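Hemolysin-related protein (Vibrio cholerae serotype O1, PDB 5V6F) binds mannose-containing glycans through its second beta-prism domain, the part in this structure, and probably serves in the biofilm of the cholera bacterium. Local coordinates at residues N23-D34 with G53-D63; Y75-I85 with G128-F136. All blocks are in the same frame, centred on the assembly; numbering follows the deposited sequence.

Contact 1 pairs two neighbouring strands of one antiparallel sheet, while contact 2 joins two other sheets at a crossing of strands; together the three sheets enclose the core of a beta-prism. The centres of the contacts are about 13 Å apart, and Ile-33 links them: its O lies 3.0 Å from Val-131 N and its N lies 3.2 Å from Ile-82 O, both probable hydrogen bonds. At the sugar end the two contacts share a branched mannotriose. Contact 1 binds one terminal alpha-mannose with backbone amides and Asp-34, whereas in contact 2 Tyr-75 and Trp-77 meet the central beta-mannose and Trp-129 lies nearer the second alpha-mannose.

Contact 1 (N23-D34 with G53-D63); sequences NLMYLRSGFAID and GGVLRAPIALD. With MAN (alpha-D-mannopyranose), chain B; BMA (beta-D-mannopyranose), chain C.
The carbonyl oxygen of Ser-29 is gripped from both faces of its plane: Val-55 N donates to Ser-29 O at 2.9 Å, and Arg-57 NH2 comes to the same oxygen from the opposite face at 3.0 Å. Arg-57 approaches side-on, because its NE also donates to Ser-29 OG at 3.0 Å, and one guanidinium thus holds backbone and hydroxyl of a single serine. A bend in the arginine chain (chi2 -67°) folds the group back along its own strand, where Val-55 CB lies over its face. Arg-28 leaves the sheet on the other side. Bent at chi3 (-85°), it brings NH1 to a lone pair of Gly-53 O at 2.9 Å, with Gly-46 O as a second acceptor. The strands 24-29 and 55-61 are neighbours in one antiparallel sheet of the beta-prism lectin domain, but their ladder is broken. Arg-28 pairs with Leu-56 and Ser-29 with Val-55, whereas Met-25 faces Ile-60 and Leu-24 faces Ala-61, one residue out of step. At the slip, Leu-27 N donates to a water weakly bonded to Arg-57 O. Beside it Pro-59 makes a CH-pi contact with Tyr-26, its CB 3.7 Å from the ring centroid and 14° off the normal. On the core side the Met-25 and Leu-62 side chains cross at about a right angle, Met-25 CB 3.8 Å from Leu-62 CD2, and Leu-27 packs on Ile-85 and Ile-60 on Phe-87 of strand 80-89. Beyond Ser-29 the backbone turns to the sugar. Asp-34 accepts from two hydroxyls of the alpha-mannose, O6 on OD1 (2.7 Å) and O4 on OD2, while the amides of Gly-53 and Gly-54 give to O4 and O3, and those of Phe-31 and Ala-32 to O5 and O6.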
loop_
_atom_site.group_PDB
_atom_site.type_symbol
_atom_site.label_atom_id
_atom_site.label_comp_id
_atom_site.label_asym_id
_atom_site.label_seq_id
_atom_site.Cartn_x
_atom_site.Cartn_y
_atom_site.Cartn_z
ATOM N N ASN A 23 2.878 -13.039 8.199
ATOM C CA ASN A 23 2.313 -11.730 8.549
ATOM C C ASN A 23 3.097 -10.580 7.914
ATOM O O ASN A 23 3.422 -9.590 8.575
ATOM C CB ASN A 23 2.260 -11.549 10.070
ATOM C CG ASN A 23 1.213 -12.413 10.733
ATOM O OD1 ASN A 23 0.080 -12.506 10.267
ATOM N ND2 ASN A 23 1.585 -13.040 11.841
ATOM N N LEU A 24 3.386 -10.700 6.618
ATOM C CA LEU A 24 4.217 -9.725 5.917
ATOM C C LEU A 24 3.448 -9.045 4.792
ATOM O O LEU A 24 2.661 -9.681 4.083
ATOM C CB LEU A 24 5.470 -10.383 5.338
ATOM C CG LEU A 24 6.438 -10.996 6.350
ATOM C CD1 LEU A 24 7.564 -11.730 5.632
ATOM C CD2 LEU A 24 7.001 -9.939 7.282
ATOM N N MET A 25 3.705 -7.746 4.631
ATOM C CA MET A 25 3.233 -6.956 3.502
ATOM C C MET A 25 4.453 -6.450 2.744
ATOM O O MET A 25 5.321 -5.794 3.331
ATOM C CB MET A 25 2.367 -5.789 3.982
ATOM C CG MET A 25 1.819 -4.903 2.892
ATOM S SD MET A 25 0.958 -3.510 3.637
ATOM C CE MET A 25 0.340 -2.673 2.180
ATOM N N TYR A 26 4.525 -6.769 1.452
ATOM C CA TYR A 26 5.632 -6.364 0.596
ATOM C C TYR A 26 5.177 -5.260 -0.349
ATOM O O TYR A 26 4.050 -5.285 -0.852
ATOM C CB TYR A 26 6.166 -7.549 -0.217
ATOM C CG TYR A 26 7.051 -8.498 0.557
ATOM C CD1 TYR A 26 6.514 -9.585 1.236
ATOM C CD2 TYR A 26 8.429 -8.317 0.596
ATOM C CE1 TYR A 26 7.327 -10.460 1.942
ATOM C CE2 TYR A 26 9.246 -9.184 1.303
ATOM C CZ TYR A 26 8.690 -10.252 1.973
ATOM O OH TYR A 26 9.500 -11.124 2.672
ATOM N N LEU A 27 6.065 -4.297 -0.593
ATOM C CA LEU A 27 5.768 -3.179 -1.472
ATOM C C LEU A 27 6.964 -2.878 -2.359
ATOM O O LEU A 27 8.113 -2.960 -1.914
ATOM C CB LEU A 27 5.413 -1.915 -0.683
ATOM C CG LEU A 27 4.210 -1.988 0.256
ATOM C CD1 LEU A 27 4.632 -2.407 1.661
ATOM C CD2 LEU A 27 3.487 -0.649 0.271
ATOM N N ARG A 28 6.680 -2.543 -3.617
ATOM C CA ARG A 28 7.615 -1.824 -4.471
ATOM C C ARG A 28 7.183 -0.368 -4.518
ATOM O O ARG A 28 5.992 -0.077 -4.677
ATOM C CB ARG A 28 7.659 -2.415 -5.882
ATOM C CG ARG A 28 8.557 -3.636 -6.008
ATOM C CD ARG A 28 8.816 -4.013 -7.469
ATOM N NE ARG A 28 7.760 -4.856 -8.036
ATOM C CZ ARG A 28 6.789 -4.440 -8.850
ATOM N NH1 ARG A 28 6.695 -3.167 -9.222
ATOM N NH2 ARG A 28 5.896 -5.310 -9.300
ATOM N N SER A 29 8.138 0.546 -4.363
ATOM C CA SER A 29 7.803 1.958 -4.317
ATOM C C SER A 29 8.955 2.783 -4.872
ATOM O O SER A 29 10.114 2.355 -4.880
ATOM C CB SER A 29 7.463 2.411 -2.887
ATOM O OG SER A 29 8.597 2.343 -2.031
ATOM N N GLY A 30 8.603 3.980 -5.336
ATOM C CA GLY A 30 9.547 4.999 -5.756
ATOM C C GLY A 30 9.011 6.358 -5.352
ATOM O O GLY A 30 8.925 6.652 -4.155
ATOM N N PHE A 31 8.643 7.194 -6.329
ATOM C CA PHE A 31 7.890 8.412 -6.051
ATOM C C PHE A 31 6.425 8.128 -5.749
ATOM O O PHE A 31 5.701 9.045 -5.344
ATOM C CB PHE A 31 7.961 9.388 -7.233
ATOM C CG PHE A 31 9.329 9.980 -7.479
ATOM C CD1 PHE A 31 10.429 9.600 -6.727
ATOM C CD2 PHE A 31 9.505 10.925 -8.478
ATOM C CE1 PHE A 31 11.676 10.148 -6.965
ATOM C CE2 PHE A 31 10.750 11.479 -8.721
ATOM C CZ PHE A 31 11.837 11.088 -7.961
ATOM N N ALA A 32 5.978 6.893 -5.951
ATOM C CA ALA A 32 4.612 6.477 -5.659
ATOM C C ALA A 32 4.667 5.039 -5.160
ATOM O O ALA A 32 5.747 4.486 -4.929
ATOM C CB ALA A 32 3.716 6.630 -6.894
ATOM N N ILE A 33 3.500 4.428 -4.983
ATOM C CA ILE A 33 3.405 3.022 -4.607
ATOM C C ILE A 33 3.173 2.221 -5.885
ATOM O O ILE A 33 2.126 2.345 -6.532
ATOM C CB ILE A 33 2.294 2.782 -3.575
ATOM C CG1 ILE A 33 2.558 3.583 -2.288
ATOM C CG2 ILE A 33 2.159 1.288 -3.273
ATOM C CD1 ILE A 33 3.909 3.325 -1.615
ATOM N N ASP A 34 4.153 1.391 -6.254
ATOM C CA ASP A 34 4.101 0.652 -7.510
ATOM C C ASP A 34 3.354 -0.672 -7.391
ATOM O O ASP A 34 2.634 -1.056 -8.320
ATOM C CB ASP A 34 5.519 0.378 -8.025
ATOM C CG ASP A 34 6.267 1.649 -8.381
ATOM O OD1 ASP A 34 6.843 2.279 -7.469
ATOM O OD2 ASP A 34 6.279 2.015 -9.577
ATOM N N GLY A 53 8.591 0.795 -11.996
ATOM C CA GLY A 53 8.356 -0.332 -11.113
ATOM C C GLY A 53 8.796 -0.115 -9.682
ATOM O O GLY A 53 8.379 -0.873 -8.796
ATOM N N GLY A 54 9.630 0.887 -9.419
ATOM C CA GLY A 54 10.093 1.124 -8.070
ATOM C C GLY A 54 11.089 0.074 -7.600
ATOM O O GLY A 54 11.629 -0.727 -8.368
ATOM N N VAL A 55 11.319 0.099 -6.289
ATOM C CA VAL A 55 12.284 -0.757 -5.611
ATOM C C VAL A 55 11.540 -1.572 -4.566
ATOM O O VAL A 55 10.676 -1.042 -3.861
ATOM C CB VAL A 55 13.403 0.077 -4.948
ATOM C CG1 VAL A 55 14.367 -0.821 -4.181
ATOM C CG2 VAL A 55 14.139 0.909 -5.987
ATOM N N LEU A 56 11.875 -2.859 -4.465
ATOM C CA LEU A 56 11.278 -3.702 -3.437
ATOM C C LEU A 56 11.822 -3.289 -2.076
ATOM O O LEU A 56 13.039 -3.284 -1.857
ATOM C CB LEU A 56 11.563 -5.177 -3.706
ATOM C CG LEU A 56 10.955 -6.145 -2.683
ATOM C CD1 LEU A 56 9.437 -6.193 -2.821
ATOM C CD2 LEU A 56 11.548 -7.539 -2.823
ATOM N N ARG A 57 10.923 -2.938 -1.172
ATOM C CA ARG A 57 11.288 -2.428 0.139
ATOM C C ARG A 57 11.257 -3.550 1.166
ATOM O O ARG A 57 10.712 -4.630 0.934
ATOM C CB ARG A 57 10.339 -1.299 0.551
ATOM C CG ARG A 57 10.218 -0.189 -0.484
ATOM C CD ARG A 57 11.523 0.576 -0.626
ATOM N NE ARG A 57 11.487 1.549 -1.710
ATOM C CZ ARG A 57 12.515 2.318 -2.059
ATOM N NH1 ARG A 57 13.662 2.240 -1.395
ATOM N NH2 ARG A 57 12.394 3.171 -3.066
ATOM N N ALA A 58 11.864 -3.282 2.315
ATOM C CA ALA A 58 11.763 -4.209 3.426
ATOM C C ALA A 58 10.293 -4.422 3.770
ATOM O O ALA A 58 9.503 -3.468 3.735
ATOM C CB ALA A 58 12.521 -3.675 4.642
ATOM N N PRO A 59 9.880 -5.648 4.087
ATOM C CA PRO A 59 8.459 -5.903 4.334
ATOM C C PRO A 59 7.977 -5.275 5.630
ATOM O O PRO A 59 8.744 -5.046 6.569
ATOM C CB PRO A 59 8.377 -7.432 4.398
ATOM C CG PRO A 59 9.735 -7.862 4.819
ATOM C CD PRO A 59 10.685 -6.878 4.199
ATOM N N ILE A 60 6.679 -5.004 5.660
ATOM C CA ILE A 60 6.000 -4.509 6.850
ATOM C C ILE A 60 5.445 -5.701 7.620
ATOM O O ILE A 60 4.705 -6.522 7.063
ATOM C CB ILE A 60 4.875 -3.533 6.466
ATOM C CG1 ILE A 60 5.422 -2.383 5.611
ATOM C CG2 ILE A 60 4.170 -3.000 7.702
ATOM C CD1 ILE A 60 6.477 -1.538 6.290
ATOM N N ALA A 61 5.803 -5.799 8.898
ATOM C CA ALA A 61 5.284 -6.859 9.761
ATOM C C ALA A 61 3.874 -6.466 10.186
ATOM O O ALA A 61 3.685 -5.598 11.039
ATOM C CB ALA A 61 6.198 -7.074 10.960
ATOM N N LEU A 62 2.873 -7.111 9.584
ATOM C CA LEU A 62 1.489 -6.715 9.813
ATOM C C LEU A 62 1.034 -7.003 11.234
ATOM O O LEU A 62 0.131 -6.328 11.740
ATOM C CB LEU A 62 0.573 -7.427 8.823
ATOM C CG LEU A 62 0.732 -7.002 7.363
ATOM C CD1 LEU A 62 -0.158 -7.852 6.476
ATOM C CD2 LEU A 62 0.417 -5.523 7.180
ATOM N N ASP A 63 1.617 -8.010 11.884
ATOM C CA ASP A 63 1.294 -8.250 13.283
ATOM C C ASP A 63 1.871 -7.171 14.183
ATOM O O ASP A 63 1.463 -7.061 15.344
ATOM C CB ASP A 63 1.810 -9.622 13.720
ATOM C CG ASP A 63 3.304 -9.775 13.509
ATOM O OD1 ASP A 63 3.808 -9.335 12.454
ATOM O OD2 ASP A 63 3.975 -10.329 14.404
HETATM C C1 MAN B . 10.147 6.669 -9.840
HETATM C C2 MAN B . 10.913 5.375 -10.058
HETATM C C3 MAN B . 10.030 4.396 -10.814
HETATM C C4 MAN B . 8.647 4.244 -10.129
HETATM C C5 MAN B . 8.003 5.632 -9.869
HETATM C C6 MAN B . 6.711 5.573 -9.043
HETATM O O2 MAN B . 11.231 4.747 -8.821
HETATM O O3 MAN B . 10.666 3.127 -10.950
HETATM O O4 MAN B . 7.782 3.497 -10.964
HETATM O O5 MAN B . 8.938 6.464 -9.163
HETATM O O6 MAN B . 6.991 4.914 -7.808
HETATM C C1 BMA C . 10.120 10.213 -14.124
HETATM C C2 BMA C . 9.542 9.276 -15.178
HETATM C C3 BMA C . 8.239 8.639 -14.637
HETATM C C4 BMA C . 8.391 8.101 -13.209
HETATM C C5 BMA C . 9.083 9.134 -12.301
HETATM C C6 BMA C . 9.431 8.586 -10.945
HETATM O O1 BMA C . 11.369 10.678 -14.578
HETATM O O2 BMA C . 10.452 8.222 -15.472
HETATM O O3 BMA C . 7.792 7.573 -15.447
HETATM O O4 BMA C . 7.091 7.762 -12.692
HETATM O O5 BMA C . 10.320 9.544 -12.919
HETATM O O6 BMA C . 9.955 7.279 -11.121
HETATM O O HOH W 1 4.291 -13.175 13.177
HETATM O O HOH W 2 8.107 -4.203 1.399
#

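Contact 2 (Y75-I85 with G128-F136). With BMA (beta-D-mannopyranose), chain C; MAN (alpha-D-mannopyranose), chain D; MAN (alpha-D-mannopyranose), chain B.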
loop_
_atom_site.group_PDB
_atom_site.type_symbol
_atom_site.label_atom_id
_atom_site.label_comp_id
_atom_site.label_asym_id
_atom_site.label_seq_id
_atom_site.Cartn_x
_atom_site.Cartn_y
_atom_site.Cartn_z
ATOM N N TYR A 75 -1.022 11.987 -9.454
ATOM C CA TYR A 75 0.395 11.803 -9.721
ATOM C C TYR A 75 0.833 12.651 -10.909
ATOM O O TYR A 75 0.118 12.770 -11.907
ATOM C CB TYR A 75 0.655 10.321 -9.983
ATOM C CG TYR A 75 2.100 9.903 -10.075
ATOM C CD1 TYR A 75 3.007 10.210 -9.066
ATOM C CD2 TYR A 75 2.553 9.165 -11.159
ATOM C CE1 TYR A 75 4.329 9.810 -9.148
ATOM C CE2 TYR A 75 3.872 8.757 -11.246
ATOM C CZ TYR A 75 4.755 9.080 -10.237
ATOM O OH TYR A 75 6.073 8.685 -10.308
ATOM N N ASN A 76 2.033 13.232 -10.804
ATOM C CA ASN A 76 2.486 14.196 -11.800
ATOM C C ASN A 76 2.679 13.585 -13.182
ATOM O O ASN A 76 2.655 14.321 -14.174
ATOM C CB ASN A 76 3.797 14.841 -11.361
ATOM C CG ASN A 76 3.604 15.882 -10.285
ATOM O OD1 ASN A 76 2.491 16.344 -10.018
ATOM N ND2 ASN A 76 4.694 16.261 -9.662
ATOM N N TRP A 77 2.896 12.277 -13.277
ATOM C CA TRP A 77 3.014 11.621 -14.572
ATOM C C TRP A 77 1.710 10.956 -14.991
ATOM O O TRP A 77 1.684 10.225 -15.988
ATOM C CB TRP A 77 4.179 10.627 -14.549
ATOM C CG TRP A 77 5.487 11.355 -14.568
ATOM C CD1 TRP A 77 6.198 11.733 -15.672
ATOM C CD2 TRP A 77 6.221 11.838 -13.437
ATOM N NE1 TRP A 77 7.332 12.408 -15.297
ATOM C CE2 TRP A 77 7.369 12.489 -13.930
ATOM C CE3 TRP A 77 6.023 11.776 -12.053
ATOM C CZ2 TRP A 77 8.316 13.074 -13.089
ATOM C CZ3 TRP A 77 6.965 12.355 -11.223
ATOM C CH2 TRP A 77 8.099 12.990 -11.744
ATOM N N GLY A 78 0.623 11.222 -14.263
ATOM C CA GLY A 78 -0.706 10.842 -14.685
ATOM C C GLY A 78 -1.477 10.023 -13.673
ATOM O O GLY A 78 -0.924 9.128 -13.025
ATOM N N GLY A 79 -2.760 10.328 -13.536
ATOM C CA GLY A 79 -3.689 9.465 -12.844
ATOM C C GLY A 79 -3.705 9.674 -11.340
ATOM O O GLY A 79 -2.761 10.184 -10.735
ATOM N N TYR A 80 -4.817 9.255 -10.737
ATOM C CA TYR A 80 -4.982 9.249 -9.291
ATOM C C TYR A 80 -4.532 7.901 -8.739
ATOM O O TYR A 80 -5.069 6.855 -9.125
ATOM C CB TYR A 80 -6.439 9.527 -8.915
ATOM C CG TYR A 80 -6.803 10.993 -8.980
ATOM C CD1 TYR A 80 -6.616 11.824 -7.884
ATOM C CD2 TYR A 80 -7.317 11.548 -10.144
ATOM C CE1 TYR A 80 -6.942 13.167 -7.941
ATOM C CE2 TYR A 80 -7.646 12.890 -10.211
ATOM C CZ TYR A 80 -7.454 13.693 -9.107
ATOM O OH TYR A 80 -7.773 15.030 -9.162
ATOM N N HIS A 81 -3.556 7.924 -7.833
ATOM C CA HIS A 81 -3.035 6.702 -7.237
ATOM C C HIS A 81 -2.632 6.979 -5.798
ATOM O O HIS A 81 -2.634 8.121 -5.336
ATOM C CB HIS A 81 -1.811 6.158 -7.988
ATOM C CG HIS A 81 -1.856 6.353 -9.470
ATOM N ND1 HIS A 81 -2.375 5.410 -10.331
ATOM C CD2 HIS A 81 -1.414 7.368 -10.248
ATOM C CE1 HIS A 81 -2.267 5.844 -11.573
ATOM N NE2 HIS A 81 -1.684 7.028 -11.551
ATOM N N ILE A 82 -2.271 5.909 -5.095
ATOM C CA ILE A 82 -1.590 6.037 -3.813
ATOM C C ILE A 82 -0.135 6.374 -4.092
ATOM O O ILE A 82 0.543 5.673 -4.856
ATOM C CB ILE A 82 -1.724 4.744 -2.992
ATOM C CG1 ILE A 82 -3.188 4.537 -2.582
ATOM C CG2 ILE A 82 -0.790 4.782 -1.768
ATOM C CD1 ILE A 82 -3.455 3.273 -1.764
ATOM N N VAL A 83 0.352 7.454 -3.487
ATOM C CA VAL A 83 1.723 7.888 -3.704
ATOM C C VAL A 83 2.613 7.670 -2.486
ATOM O O VAL A 83 3.835 7.549 -2.653
ATOM C CB VAL A 83 1.788 9.362 -4.163
ATOM C CG1 VAL A 83 1.126 9.508 -5.533
ATOM C CG2 VAL A 83 1.144 10.302 -3.145
ATOM N N ALA A 84 2.051 7.583 -1.280
ATOM C CA ALA A 84 2.869 7.352 -0.100
ATOM C C ALA A 84 2.050 6.644 0.967
ATOM O O ALA A 84 0.841 6.862 1.096
ATOM C CB ALA A 84 3.429 8.665 0.458
ATOM N N ILE A 85 2.726 5.786 1.730
ATOM C CA ILE A 85 2.148 5.162 2.914
ATOM C C ILE A 85 3.151 5.275 4.045
ATOM O O ILE A 85 4.300 4.835 3.911
ATOM C CB ILE A 85 1.783 3.682 2.702
ATOM C CG1 ILE A 85 0.910 3.497 1.463
ATOM C CG2 ILE A 85 1.049 3.149 3.937
ATOM C CD1 ILE A 85 0.819 2.062 1.012
ATOM N N GLY A 128 -2.433 -1.688 -13.690
ATOM C CA GLY A 128 -1.275 -2.196 -14.399
ATOM C C GLY A 128 -0.054 -1.303 -14.364
ATOM O O GLY A 128 0.967 -1.666 -14.958
ATOM N N TRP A 129 -0.122 -0.148 -13.702
ATOM C CA TRP A 129 1.025 0.745 -13.574
ATOM C C TRP A 129 1.372 1.008 -12.116
ATOM O O TRP A 129 2.502 0.736 -11.698
ATOM C CB TRP A 129 0.748 2.064 -14.309
ATOM C CG TRP A 129 1.857 3.079 -14.202
ATOM C CD1 TRP A 129 3.191 2.833 -14.025
ATOM C CD2 TRP A 129 1.719 4.502 -14.269
ATOM N NE1 TRP A 129 3.889 4.017 -13.977
ATOM C CE2 TRP A 129 3.008 5.056 -14.126
ATOM C CE3 TRP A 129 0.630 5.363 -14.434
ATOM C CZ2 TRP A 129 3.234 6.430 -14.141
ATOM C CZ3 TRP A 129 0.858 6.724 -14.449
ATOM C CH2 TRP A 129 2.148 7.245 -14.303
ATOM N N LEU A 130 0.437 1.537 -11.330
ATOM C CA LEU A 130 0.651 1.835 -9.924
ATOM C C LEU A 130 -0.503 1.255 -9.119
ATOM O O LEU A 130 -1.447 0.676 -9.666
ATOM C CB LEU A 130 0.772 3.347 -9.697
ATOM C CG LEU A 130 1.889 4.031 -10.486
ATOM C CD1 LEU A 130 1.731 5.532 -10.433
ATOM C CD2 LEU A 130 3.252 3.619 -9.953
ATOM N N VAL A 131 -0.418 1.407 -7.803
ATOM C CA VAL A 131 -1.488 0.994 -6.907
ATOM C C VAL A 131 -2.449 2.161 -6.747
ATOM O O VAL A 131 -2.061 3.238 -6.283
ATOM C CB VAL A 131 -0.933 0.546 -5.549
ATOM C CG1 VAL A 131 -2.067 0.299 -4.554
ATOM C CG2 VAL A 131 -0.088 -0.707 -5.719
ATOM N N GLU A 132 -3.705 1.952 -7.134
ATOM C CA GLU A 132 -4.721 2.967 -6.907
ATOM C C GLU A 132 -5.328 2.891 -5.513
ATOM O O GLU A 132 -5.700 3.927 -4.956
ATOM C CB GLU A 132 -5.826 2.853 -7.957
ATOM C CG GLU A 132 -5.438 3.455 -9.301
ATOM C CD GLU A 132 -4.473 2.583 -10.082
ATOM O OE1 GLU A 132 -4.810 1.407 -10.338
ATOM O OE2 GLU A 132 -3.381 3.069 -10.444
ATOM N N GLY A 133 -5.426 1.697 -4.929
ATOM C CA GLY A 133 -6.010 1.577 -3.605
ATOM C C GLY A 133 -5.642 0.266 -2.948
ATOM O O GLY A 133 -5.155 -0.665 -3.593
ATOM N N PHE A 134 -5.877 0.205 -1.636
ATOM C CA PHE A 134 -5.755 -1.052 -0.909
ATOM C C PHE A 134 -6.634 -1.011 0.333
ATOM O O PHE A 134 -7.085 0.049 0.773
ATOM C CB PHE A 134 -4.295 -1.380 -0.544
ATOM C CG PHE A 134 -3.753 -0.618 0.644
ATOM C CD1 PHE A 134 -3.176 0.631 0.478
ATOM C CD2 PHE A 134 -3.790 -1.168 1.916
ATOM C CE1 PHE A 134 -2.665 1.327 1.559
ATOM C CE2 PHE A 134 -3.277 -0.476 3.003
ATOM C CZ PHE A 134 -2.717 0.771 2.824
ATOM N N GLN A 135 -6.879 -2.196 0.882
ATOM C CA GLN A 135 -7.792 -2.364 2.000
ATOM C C GLN A 135 -7.361 -3.567 2.823
ATOM O O GLN A 135 -6.955 -4.591 2.269
ATOM C CB GLN A 135 -9.226 -2.552 1.498
ATOM C CG GLN A 135 -10.234 -2.885 2.570
ATOM C CD GLN A 135 -11.597 -3.185 1.992
ATOM O OE1 GLN A 135 -11.721 -3.924 1.010
ATOM N NE2 GLN A 135 -12.630 -2.603 2.586
ATOM N N PHE A 136 -7.459 -3.432 4.142
ATOM C CA PHE A 136 -7.229 -4.538 5.063
ATOM C C PHE A 136 -8.550 -5.226 5.395
ATOM O O PHE A 136 -9.569 -4.564 5.607
ATOM C CB PHE A 136 -6.587 -4.044 6.361
ATOM C CG PHE A 136 -5.194 -3.488 6.205
ATOM C CD1 PHE A 136 -4.264 -4.094 5.377
ATOM C CD2 PHE A 136 -4.813 -2.360 6.913
ATOM C CE1 PHE A 136 -2.986 -3.582 5.253
ATOM C CE2 PHE A 136 -3.536 -1.845 6.795
ATOM C CZ PHE A 136 -2.623 -2.456 5.963
HETATM C C1 BMA C . 10.120 10.213 -14.124
HETATM C C2 BMA C . 9.542 9.276 -15.178
HETATM C C3 BMA C . 8.239 8.639 -14.637
HETATM C C4 BMA C . 8.391 8.101 -13.209
HETATM C C5 BMA C . 9.083 9.134 -12.301
HETATM C C6 BMA C . 9.431 8.586 -10.945
HETATM O O1 BMA C . 11.369 10.678 -14.578
HETATM O O2 BMA C . 10.452 8.222 -15.472
HETATM O O3 BMA C . 7.792 7.573 -15.447
HETATM O O4 BMA C . 7.091 7.762 -12.692
HETATM O O5 BMA C . 10.320 9.544 -12.919
HETATM O O6 BMA C . 9.955 7.279 -11.121
HETATM C C1 MAN D . 6.660 7.907 -16.259
HETATM C C2 MAN D . 6.162 6.598 -16.865
HETATM C C3 MAN D . 7.167 6.123 -17.918
HETATM C C4 MAN D . 7.463 7.244 -18.928
HETATM C C5 MAN D . 7.960 8.484 -18.176
HETATM C C6 MAN D . 8.204 9.670 -19.083
HETATM O O2 MAN D . 4.911 6.773 -17.539
HETATM O O3 MAN D . 6.728 4.943 -18.583
HETATM O O4 MAN D . 8.459 6.831 -19.844
HETATM O O5 MAN D . 6.961 8.873 -17.219
HETATM O O6 MAN D . 7.037 9.871 -19.865
HETATM C C1 MAN B . 10.147 6.669 -9.840
HETATM C C2 MAN B . 10.913 5.375 -10.058
HETATM C C3 MAN B . 10.030 4.396 -10.814
HETATM C C4 MAN B . 8.647 4.244 -10.129
HETATM C C5 MAN B . 8.003 5.632 -9.869
HETATM C C6 MAN B . 6.711 5.573 -9.043
HETATM O O2 MAN B . 11.231 4.747 -8.821
HETATM O O3 MAN B . 10.666 3.127 -10.950
HETATM O O4 MAN B . 7.782 3.497 -10.964
HETATM O O5 MAN B . 8.938 6.464 -9.163
HETATM O O6 MAN B . 6.991 4.914 -7.808
#
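His-81 presents a face to Leu-130 and an edge to Glu-132. Leu-130 CD1 stands over the imidazole, 3.8 Å from its centroid, in a CH-pi contact, and the same methyl lies over the six-membered ring of Trp-129. Both imidazole nitrogens donate within the ring plane: His-81 ND1 to the anti lone pair of Glu-132 OE2 at 2.6 Å, and His-81 NE2 to a lone pair of Gly-78 O at 2.7 Å. Two such bonds fix the rotation of the ring, and with the carboxylate so near they are consistent with a positively charged histidine. Thr-12 holds the other carboxylate oxygen. Trp-129, whose CG is anti to the backbone N, extends toward the turn 75-78, and its six-membered ring is inclined at 79° to His-81 and 62° to Tyr-75. Trp-129 CH2 lies at the edge of the Tyr-75 ring, 3.7 Å from Tyr-75 CD2. These rings form an aromatic cluster behind the glycan: Tyr-75 OH shares a 2.8 Å hydrogen bond with O4 of the beta-mannose, and Trp-77 lies with one face against that sugar. Further inward, Ile-82 N donates to Val-131 O at 2.9 Å, and Ile-82 CD1 meets the edge of the Phe-134 ring, 3.5 Å from Phe-134 CD1. The strand segments 80-85 and 131-136 cross at 75°, their axes approaching to 4.6 Å. Strand 80-89 runs between 65-75 and 94-98 in its own sheet, and strand 131-137 between 7-8 and 121-126 in another, with Ile-33 of the third sheet packed against Ile-82, Ile-85 and Val-131.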